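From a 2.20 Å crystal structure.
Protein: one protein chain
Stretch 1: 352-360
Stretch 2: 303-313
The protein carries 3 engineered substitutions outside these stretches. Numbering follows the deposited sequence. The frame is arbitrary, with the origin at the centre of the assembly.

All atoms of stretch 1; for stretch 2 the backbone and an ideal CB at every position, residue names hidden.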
# COMPACT_ATOMS: atom_id res chain seq x y z
N LEU B 352 25.00 9.56 -22.43
CA LEU B 352 24.31 10.14 -23.58
C LEU B 352 23.72 11.52 -23.30
O LEU B 352 23.18 12.15 -24.21
CB LEU B 352 23.19 9.22 -24.06
CG LEU B 352 23.57 7.82 -24.53
CD1 LEU B 352 22.30 7.09 -24.96
CD2 LEU B 352 24.57 7.85 -25.68
N GLY B 353 23.79 11.98 -22.06
CA GLY B 353 23.19 13.25 -21.67
C GLY B 353 21.67 13.22 -21.68
O GLY B 353 21.04 14.27 -21.73
N LEU B 354 21.08 12.03 -21.61
CA LEU B 354 19.62 11.90 -21.68
C LEU B 354 18.95 11.68 -20.32
O LEU B 354 17.73 11.79 -20.21
CB LEU B 354 19.25 10.78 -22.65
CG LEU B 354 19.73 10.98 -24.09
CD1 LEU B 354 19.40 9.76 -24.92
CD2 LEU B 354 19.11 12.22 -24.72
N LEU B 355 19.74 11.40 -19.29
CA LEU B 355 19.21 11.26 -17.94
C LEU B 355 18.55 12.57 -17.48
O LEU B 355 17.50 12.54 -16.83
CB LEU B 355 20.31 10.84 -16.96
CG LEU B 355 19.90 10.40 -15.55
CD1 LEU B 355 18.79 9.35 -15.57
CD2 LEU B 355 21.11 9.86 -14.80
N ASP B 356 19.15 13.70 -17.85
CA ASP B 356 18.59 15.03 -17.54
C ASP B 356 17.28 15.33 -18.26
O ASP B 356 16.60 16.29 -17.92
CB ASP B 356 19.61 16.14 -17.84
CG ASP B 356 20.80 16.15 -16.89
OD1 ASP B 356 20.71 15.60 -15.78
OD2 ASP B 356 21.85 16.71 -17.26
N CYS B 357 16.93 14.53 -19.27
CA CYS B 357 15.64 14.65 -19.94
C CYS B 357 14.51 13.86 -19.26
O CYS B 357 13.36 13.95 -19.68
CB CYS B 357 15.76 14.20 -21.40
SG CYS B 357 17.02 15.07 -22.37
N VAL B 358 14.83 13.10 -18.21
CA VAL B 358 13.85 12.23 -17.56
C VAL B 358 13.17 12.93 -16.39
O VAL B 358 13.84 13.45 -15.50
CB VAL B 358 14.51 10.93 -17.06
CG1 VAL B 358 13.49 10.03 -16.37
CG2 VAL B 358 15.18 10.20 -18.21
N THR B 359 11.84 12.92 -16.38
CA THR B 359 11.07 13.52 -15.29
C THR B 359 10.75 12.51 -14.18
O THR B 359 10.93 12.81 -13.00
CB THR B 359 9.76 14.15 -15.82
OG1 THR B 359 10.09 15.26 -16.66
CG2 THR B 359 8.88 14.65 -14.68
N TYR B 360 10.29 11.32 -14.57
CA TYR B 360 9.85 10.30 -13.62
C TYR B 360 10.68 9.02 -13.69
O TYR B 360 11.13 8.62 -14.77
CB TYR B 360 8.39 9.95 -13.87
CG TYR B 360 7.41 11.06 -13.57
CD1 TYR B 360 7.25 11.53 -12.27
CD2 TYR B 360 6.64 11.63 -14.57
CE1 TYR B 360 6.34 12.53 -11.98
CE2 TYR B 360 5.73 12.63 -14.29
CZ TYR B 360 5.58 13.09 -13.00
OH TYR B 360 4.67 14.07 -12.70
N UNK B 303 12.69 22.80 -16.36
CA UNK B 303 13.77 23.68 -16.77
C UNK B 303 15.02 22.88 -17.11
O UNK B 303 15.66 23.13 -18.12
CB UNK B 303 14.07 24.70 -15.67
N UNK B 304 15.35 21.91 -16.25
CA UNK B 304 16.52 21.06 -16.47
C UNK B 304 16.31 20.20 -17.72
O UNK B 304 17.23 19.99 -18.50
CB UNK B 304 16.78 20.18 -15.25
N UNK B 305 15.08 19.71 -17.91
CA UNK B 305 14.75 18.90 -19.07
C UNK B 305 14.78 19.71 -20.37
O UNK B 305 15.32 19.25 -21.38
CB UNK B 305 13.37 18.27 -18.88
N UNK B 306 14.21 20.91 -20.35
CA UNK B 306 14.21 21.79 -21.53
C UNK B 306 15.63 22.04 -22.02
O UNK B 306 15.91 21.93 -23.22
CB UNK B 306 13.53 23.12 -21.21
N UNK B 307 16.52 22.36 -21.09
CA UNK B 307 17.93 22.59 -21.41
C UNK B 307 18.58 21.33 -21.98
O UNK B 307 19.19 21.38 -23.05
CB UNK B 307 18.69 23.05 -20.16
N UNK B 308 18.46 20.21 -21.27
CA UNK B 308 19.07 18.96 -21.70
C UNK B 308 18.52 18.48 -23.05
O UNK B 308 19.25 17.88 -23.84
CB UNK B 308 18.85 17.88 -20.64
N UNK B 309 17.25 18.75 -23.31
CA UNK B 309 16.63 18.42 -24.59
C UNK B 309 17.18 19.25 -25.74
O UNK B 309 17.44 18.73 -26.83
CB UNK B 309 15.11 18.61 -24.50
N UNK B 310 17.33 20.55 -25.52
CA UNK B 310 17.90 21.43 -26.53
C UNK B 310 19.29 20.94 -26.95
O UNK B 310 19.59 20.85 -28.14
CB UNK B 310 17.98 22.86 -26.00
N UNK B 311 20.13 20.63 -25.97
CA UNK B 311 21.48 20.15 -26.22
C UNK B 311 21.50 18.80 -26.92
O UNK B 311 22.28 18.59 -27.84
CB UNK B 311 22.25 20.06 -24.90
N UNK B 312 20.63 17.89 -26.48
CA UNK B 312 20.62 16.52 -27.01
C UNK B 312 20.05 16.43 -28.43
O UNK B 312 20.52 15.63 -29.24
CB UNK B 312 19.81 15.61 -26.08
N UNK B 313 19.04 17.23 -28.72
CA UNK B 313 18.43 17.26 -30.06
C UNK B 313 18.98 18.39 -30.94
O UNK B 313 18.55 18.54 -32.08
CB UNK B 313 16.91 17.41 -29.93

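The backbone of 303-313 is helical; the amides of 307-313 are bonded within the helix, and no hydrogen bond crosses to stretch 1. The contact is made by packing, partly of backbone on backbone. Stretch 1 offers Asp356 and Cys357 of its 3-10 segment, with Gly353 O and Leu354 toward 308 and 312, and Thr359 OG1 near 305. The CA atoms of Cys357 and position 305 are only 4.4 Å apart.

Position 303 has nothing of stretch 1 within 5.5 Å of its ideal CB. Almost any helix-compatible residue would do, polar ones included; it is Gln303, which makes no contact here.

At 304 the CB points sideways, 4.7 Å from Asp356 O. A modest aliphatic chain could lean over the edge of the contact. The deposited Val304 has chi1 t and brings CG1 to 4.2 Å from Asp356 CB.

Position 305 is the tightest backbone approach. Its CB, again sideways, lies 3.9 Å from Asp356 O and 4.4 Å from Cys357 O, with Thr359 OG1 at 5.0 Å. Carbonyl oxygens crowd the site, so a compact side chain is suited; Ala, Val or Thr would each be reasonable. Val305 fills it: CG2 reaches 3.4 Å from Asp356 O and 4.0 Å from Thr359 OG1, while CG1 sits 3.6 Å from Cys357 O. Val305 CA also makes a CA-H...O contact with Asp356 O at 3.4 Å.

Position 306 points away and 307 sideways, both with no neighbour from stretch 1 near the ideal CB, so the contact sets no rule for either. They are Ala306 and Lys307.

At 308 the CB points toward stretch 1. It already stands 3.4 Å from Asp356 CB, a tight approach, and 3.8 Å from Cys357 SG, with Gly353 O at 4.4 Å. Little space remains along that direction, which favours Ala, or Gly at a cost in helix propensity. Ala308 is deposited; its CB packs against both Asp356 CB and Cys357 SG.

Position 309 has its CB sideways, 4.6 Å from Cys357 SG. Sulfur invites an apolar partner, and Leu, Ile or Met could bend back to it. Leu309 does so through CD2, 4.0 Å from Cys357 SG, with chi1 at -93°.

Position 310 is out of reach, and 311 points toward stretch 1 yet finds nothing within 5.5 Å of its CB; both tolerate long polar chains. Lys310 and Gln311 leave this contact alone.

Position 312 again points toward stretch 1, one turn beyond 308. Its CB is 3.7 Å from Leu354 CD2 and 4.7 Å from both Cys357 SG and Gly353 O: a small apolar residue is the simplest answer. Ala312 gives its methyl to Leu354.

At 313 the CB points sideways with nothing of stretch 1 within 5.5 Å, so this contact sets no rule. Leu313 turns its end nearer, but CD1 stays 5.7 Å from Leu354 CD2.

The rule is small residues where the CB faces close neighbours, and branched aliphatics beside them.

Stretch 2 303-313: QVVAKALKQAL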
# COMPACT_ATOMS: atom_id res chain seq x y z
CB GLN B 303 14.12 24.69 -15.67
CG GLN B 303 13.19 25.90 -15.65
CD GLN B 303 13.52 26.88 -16.77
OE1 GLN B 303 14.47 27.67 -16.65
NE2 GLN B 303 12.77 26.82 -17.86
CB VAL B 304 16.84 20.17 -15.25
CG1 VAL B 304 18.00 19.23 -15.54
CG2 VAL B 304 17.16 21.03 -14.03
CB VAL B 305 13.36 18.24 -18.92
CG1 VAL B 305 12.94 17.53 -20.19
CG2 VAL B 305 13.35 17.26 -17.75
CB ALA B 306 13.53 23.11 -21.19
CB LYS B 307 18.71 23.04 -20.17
CG LYS B 307 19.69 24.17 -20.42
CD LYS B 307 20.82 24.19 -19.40
CE LYS B 307 21.76 23.01 -19.58
NZ LYS B 307 22.91 23.08 -18.64
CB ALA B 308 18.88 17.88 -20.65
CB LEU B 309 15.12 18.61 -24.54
CG LEU B 309 14.27 17.40 -24.18
CD1 LEU B 309 12.81 17.83 -24.17
CD2 LEU B 309 14.47 16.26 -25.16
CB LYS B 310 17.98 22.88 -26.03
CG LYS B 310 18.64 23.82 -27.01
CD LYS B 310 18.34 25.28 -26.71
CE LYS B 310 19.16 26.20 -27.60
NZ LYS B 310 18.76 27.61 -27.41
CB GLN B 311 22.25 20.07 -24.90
CG GLN B 311 23.74 19.78 -25.06
CD GLN B 311 24.52 19.98 -23.77
OE1 GLN B 311 24.04 20.62 -22.83
NE2 GLN B 311 25.71 19.40 -23.72
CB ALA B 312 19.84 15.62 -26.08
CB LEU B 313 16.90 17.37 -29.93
CG LEU B 313 16.08 16.08 -29.84
CD1 LEU B 313 16.83 14.92 -29.22
CD2 LEU B 313 14.79 16.33 -29.07
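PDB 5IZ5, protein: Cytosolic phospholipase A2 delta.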